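Local structure of malonyl CoA:acyl carrier protein malonyltransferase (Streptomyces coelicolor, 1NM2) at residues L42-F45 with G46-D50; L195-A198 with G199-T203. The protein probably catalyses transfer of the malonyl group from malonyl-CoA to the holo-acyl carrier protein in fatty acid biosynthesis. All blocks are in the same frame, centred on the assembly; numbering follows the deposited sequence.

Interaction 1 of 2, residues L42-F45 with G46-D50. With NI (nickel (II) ion), chain B.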
loop_
_atom_site.group_PDB
_atom_site.type_symbol
_atom_site.label_atom_id
_atom_site.label_comp_id
_atom_site.label_asym_id
_atom_site.label_seq_id
_atom_site.Cartn_x
_atom_site.Cartn_y
_atom_site.Cartn_z
ATOM N N LEU A 42 -10.338 -15.611 -0.958
ATOM C CA LEU A 42 -10.166 -14.311 -1.599
ATOM C C LEU A 42 -11.319 -13.923 -2.516
ATOM O O LEU A 42 -11.729 -12.768 -2.534
ATOM C CB LEU A 42 -8.847 -14.285 -2.379
ATOM C CG LEU A 42 -7.582 -14.419 -1.525
ATOM C CD1 LEU A 42 -6.375 -14.664 -2.425
ATOM C CD2 LEU A 42 -7.387 -13.157 -0.678
ATOM N N ALA A 43 -11.840 -14.883 -3.274
ATOM C CA ALA A 43 -12.951 -14.616 -4.182
ATOM C C ALA A 43 -14.170 -14.093 -3.418
ATOM O O ALA A 43 -14.820 -13.139 -3.846
ATOM C CB ALA A 43 -13.318 -15.889 -4.965
ATOM N N HIS A 44 -14.476 -14.708 -2.285
ATOM C CA HIS A 44 -15.617 -14.267 -1.491
ATOM C C HIS A 44 -15.451 -12.834 -0.982
ATOM O O HIS A 44 -16.355 -12.005 -1.114
ATOM C CB HIS A 44 -15.828 -15.183 -0.284
ATOM C CG HIS A 44 -16.757 -14.608 0.744
ATOM N ND1 HIS A 44 -18.119 -14.518 0.550
ATOM C CD2 HIS A 44 -16.510 -14.041 1.949
ATOM C CE1 HIS A 44 -18.671 -13.921 1.591
ATOM N NE2 HIS A 44 -17.717 -13.622 2.454
ATOM N N PHE A 45 -14.302 -12.545 -0.389
ATOM C CA PHE A 45 -14.073 -11.215 0.157
ATOM C C PHE A 45 -13.986 -10.129 -0.906
ATOM O O PHE A 45 -14.238 -8.962 -0.624
ATOM C CB PHE A 45 -12.823 -11.216 1.036
ATOM C CG PHE A 45 -12.987 -12.008 2.302
ATOM C CD1 PHE A 45 -12.402 -13.263 2.437
ATOM C CD2 PHE A 45 -13.762 -11.512 3.345
ATOM C CE1 PHE A 45 -12.587 -14.018 3.595
ATOM C CE2 PHE A 45 -13.957 -12.254 4.506
ATOM C CZ PHE A 45 -13.368 -13.512 4.633
ATOM N N GLY A 46 -13.645 -10.518 -2.129
ATOM C CA GLY A 46 -13.557 -9.546 -3.198
ATOM C C GLY A 46 -14.852 -9.400 -3.980
ATOM O O GLY A 46 -14.983 -8.480 -4.786
ATOM N N THR A 47 -15.818 -10.291 -3.747
ATOM C CA THR A 47 -17.086 -10.221 -4.474
ATOM C C THR A 47 -18.355 -10.080 -3.631
ATOM O O THR A 47 -19.130 -9.148 -3.840
ATOM C CB THR A 47 -17.276 -11.447 -5.400
ATOM O OG1 THR A 47 -17.311 -12.642 -4.614
ATOM C CG2 THR A 47 -16.142 -11.544 -6.398
ATOM N N LYS A 48 -18.563 -10.987 -2.678
ATOM C CA LYS A 48 -19.775 -10.961 -1.852
ATOM C C LYS A 48 -19.658 -10.248 -0.505
ATOM O O LYS A 48 -20.636 -9.677 -0.014
ATOM C CB LYS A 48 -20.267 -12.391 -1.600
ATOM C CG LYS A 48 -20.207 -13.308 -2.820
ATOM C CD LYS A 48 -21.125 -12.843 -3.939
ATOM C CE LYS A 48 -22.588 -13.045 -3.586
ATOM N NZ LYS A 48 -23.491 -12.603 -4.695
ATOM N N ALA A 49 -18.476 -10.290 0.098
ATOM C CA ALA A 49 -18.270 -9.660 1.396
ATOM C C ALA A 49 -18.620 -8.170 1.413
ATOM O O ALA A 49 -18.310 -7.436 0.480
ATOM C CB ALA A 49 -16.830 -9.860 1.846
ATOM N N ASP A 50 -19.265 -7.731 2.487
ATOM C CA ASP A 50 -19.631 -6.330 2.617
ATOM C C ASP A 50 -18.528 -5.528 3.304
ATOM O O ASP A 50 -17.426 -6.022 3.524
ATOM C CB ASP A 50 -20.937 -6.183 3.399
ATOM C CG ASP A 50 -20.919 -6.936 4.711
ATOM O OD1 ASP A 50 -19.834 -7.069 5.325
ATOM O OD2 ASP A 50 -22.006 -7.382 5.133
HETATM NI NI NI B . -21.568 -7.837 7.188
HETATM O O HOH W 1 -16.484 -7.620 -1.299
HETATM O O HOH W 2 -20.898 -9.439 6.893
#

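Interaction 2 of 2, residues L195-A198 with G199-T203. With ACY (acetic acid), chain D.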
loop_
_atom_site.group_PDB
_atom_site.type_symbol
_atom_site.label_atom_id
_atom_site.label_comp_id
_atom_site.label_asym_id
_atom_site.label_seq_id
_atom_site.Cartn_x
_atom_site.Cartn_y
_atom_site.Cartn_z
ATOM N N LEU A 195 -9.098 7.179 10.993
ATOM C CA LEU A 195 -9.110 6.226 9.889
ATOM C C LEU A 195 -9.734 4.902 10.316
ATOM O O LEU A 195 -9.743 4.562 11.502
ATOM C CB LEU A 195 -7.684 5.975 9.382
ATOM C CG LEU A 195 -7.032 7.048 8.500
ATOM C CD1 LEU A 195 -6.978 8.372 9.227
ATOM C CD2 LEU A 195 -5.630 6.604 8.122
ATOM N N LYS A 196 -10.251 4.159 9.340
ATOM C CA LYS A 196 -10.881 2.873 9.617
ATOM C C LYS A 196 -9.829 1.769 9.709
ATOM O O LYS A 196 -9.744 0.895 8.843
ATOM C CB LYS A 196 -11.904 2.545 8.521
ATOM C CG LYS A 196 -12.927 3.657 8.275
ATOM C CD LYS A 196 -13.890 3.292 7.155
ATOM C CE LYS A 196 -14.838 4.441 6.828
ATOM N NZ LYS A 196 -15.708 4.830 7.976
ATOM N N VAL A 197 -9.026 1.819 10.766
ATOM C CA VAL A 197 -7.976 0.832 10.984
ATOM C C VAL A 197 -8.020 0.338 12.423
ATOM O O VAL A 197 -8.510 1.033 13.313
ATOM C CB VAL A 197 -6.569 1.418 10.707
ATOM C CG1 VAL A 197 -6.465 1.855 9.255
ATOM C CG2 VAL A 197 -6.301 2.600 11.636
ATOM N N ALA A 198 -7.478 -0.856 12.639
ATOM C CA ALA A 198 -7.457 -1.481 13.953
ATOM C C ALA A 198 -6.515 -0.827 14.957
ATOM O O ALA A 198 -6.741 -0.907 16.166
ATOM C CB ALA A 198 -7.103 -2.971 13.807
ATOM N N GLY A 199 -5.446 -0.200 14.477
ATOM C CA GLY A 199 -4.524 0.414 15.413
ATOM C C GLY A 199 -3.522 1.385 14.821
ATOM O O GLY A 199 -3.663 1.836 13.685
ATOM N N ALA A 200 -2.507 1.709 15.615
ATOM C CA ALA A 200 -1.467 2.635 15.200
ATOM C C ALA A 200 -0.437 1.947 14.313
ATOM O O ALA A 200 0.691 1.695 14.737
ATOM C CB ALA A 200 -0.787 3.234 16.432
ATOM N N PHE A 201 -0.830 1.637 13.080
ATOM C CA PHE A 201 0.083 0.997 12.142
ATOM C C PHE A 201 1.197 1.994 11.867
ATOM O O PHE A 201 1.002 3.200 12.022
ATOM C CB PHE A 201 -0.641 0.665 10.833
ATOM C CG PHE A 201 -1.804 -0.273 10.999
ATOM C CD1 PHE A 201 -2.870 -0.238 10.107
ATOM C CD2 PHE A 201 -1.828 -1.204 12.032
ATOM C CE1 PHE A 201 -3.948 -1.118 10.241
ATOM C CE2 PHE A 201 -2.897 -2.088 12.175
ATOM C CZ PHE A 201 -3.960 -2.042 11.275
ATOM N N HIS A 202 2.360 1.484 11.478
ATOM C CA HIS A 202 3.518 2.308 11.167
ATOM C C HIS A 202 4.062 3.131 12.329
ATOM O O HIS A 202 4.525 4.257 12.147
ATOM C CB HIS A 202 3.200 3.184 9.959
ATOM C CG HIS A 202 2.876 2.387 8.734
ATOM N ND1 HIS A 202 3.820 1.630 8.075
ATOM C CD2 HIS A 202 1.695 2.130 8.124
ATOM C CE1 HIS A 202 3.234 0.934 7.117
ATOM N NE2 HIS A 202 1.943 1.218 7.126
ATOM N N THR A 203 4.016 2.535 13.518
ATOM C CA THR A 203 4.534 3.142 14.744
ATOM C C THR A 203 5.125 2.000 15.573
ATOM O O THR A 203 4.948 0.819 15.242
ATOM C CB THR A 203 3.430 3.809 15.598
ATOM O OG1 THR A 203 2.633 2.791 16.220
ATOM C CG2 THR A 203 2.553 4.706 14.744
HETATM C C ACY D . -1.121 -0.700 6.616
HETATM O O ACY D . -2.272 -1.304 6.614
HETATM O OXT ACY D . 0.036 -1.242 6.582
HETATM C CH3 ACY D . -1.226 0.816 6.657
#

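Interaction 1 of 2, residues L42-F45 with G46-D50
T47 and H44 reach across this turn through different first torsions. In T47 a chi1 of 62° sets OG1 between the backbone N and the carbonyl carbon. From there OG1 donates to A43 O, four residues back, at 2.7 Å. The hydroxyl approaches from above the carbonyl plane. In H44, CG is anti to the backbone N (chi1 166°), and this carries the imidazole across the K48 side chain and up to A49. H44 ND1 lies 3.7 Å from K48 CB, with the two side chains at about a right angle. A49 N sits over one face of the imidazole, toward its rim. H44 NE2 is hydrogen-bonded to E53, which fixes the ring at its far end.

H44 O accepts from K48 N at 2.9 Å. A49 N donates to H44 O at 3.0 Å, and both donors are tilted from the carbonyl plane. T47 N, 3.2 Å from H44 O, donates from well above that plane. The A49 bond is the straightest of the three, with an N-H...O angle of 170°. One oxygen thus takes donors three, four and five residues ahead. A49 CB packs back on F45, 3.5 Å from F45 CA and 3.8 Å from F45 CD2. Water 1 donates to both F45 O and A49 O.

D50 turns away. Its OD2 binds nickel at 2.1 Å, and D52 and water 2 also bind the metal. D50 is also the N-cap of helix 51-54. The turn between the two helices thus leads into a capped helix N-terminus that carries the nickel site.

Interaction 2 of 2, residues L195-A198 with G199-T203
V197 and F201 meet across a loop bent by two inverse gamma turns, centred on K196 and A200. Each is closed by a weak backbone bond: V197 N to L195 O, and F201 N to G199 O. Between them G199 is nearly fully extended.

F201 CG lies beside the backbone N (chi1 -60°), and this brings the ring atoms CE1 and CZ to V197 and A198. The V197 and F201 side chains slide past each other in opposite directions. F201 CE1 lies 3.7 Å from V197 CB, and F201 CZ is 4.1 Å from A198 CB. G199 O stands over one ring face, offset toward the rim. V197 CG2 lies 3.4 Å from G199 O.

The loop joins strand 189-194 to helix 207-217 and lines the active site of this alpha/beta hydrolase-like enzyme. H202 NE2 is hydrogen-bonded to S98 OG, consistent with the serine-histidine pair of the family. H202 ND1 is bonded to N254 O. An acetate that mimics a malonyl group also bonds to S98 and R123. The bond from H202 NE2 to its OXT is weak, at 3.2 Å.

F201 CD1 comes to 3.7 Å from the acetate O, so neighbouring ring atoms touch the acetate and V197. An alanine here is likely to open a gap beside the acetate and strip V197 and A198 of their aromatic neighbour. T203 OG1 donates to A200 O at 2.7 Å.

In the fold
Both contacts are local, within one continuous piece of chain, and both are partly buried. Interaction 1 lies farther out, about 19 Å from the chain centre; interaction 2 is about 13 Å from it. Their centres are 23 Å apart and they do not touch. Interaction 1 belongs to helix 42-47 and the turn leading to the N-cap of helix 51-54, and it is held largely by backbone hydrogen bonds. Interaction 2 belongs to a loop without regular structure, and its two segments meet through apolar side chains. Each lies beside a bound group. In 46-50 this is a nickel ion held by carboxylates; in 199-203 it is an acetate in the active site.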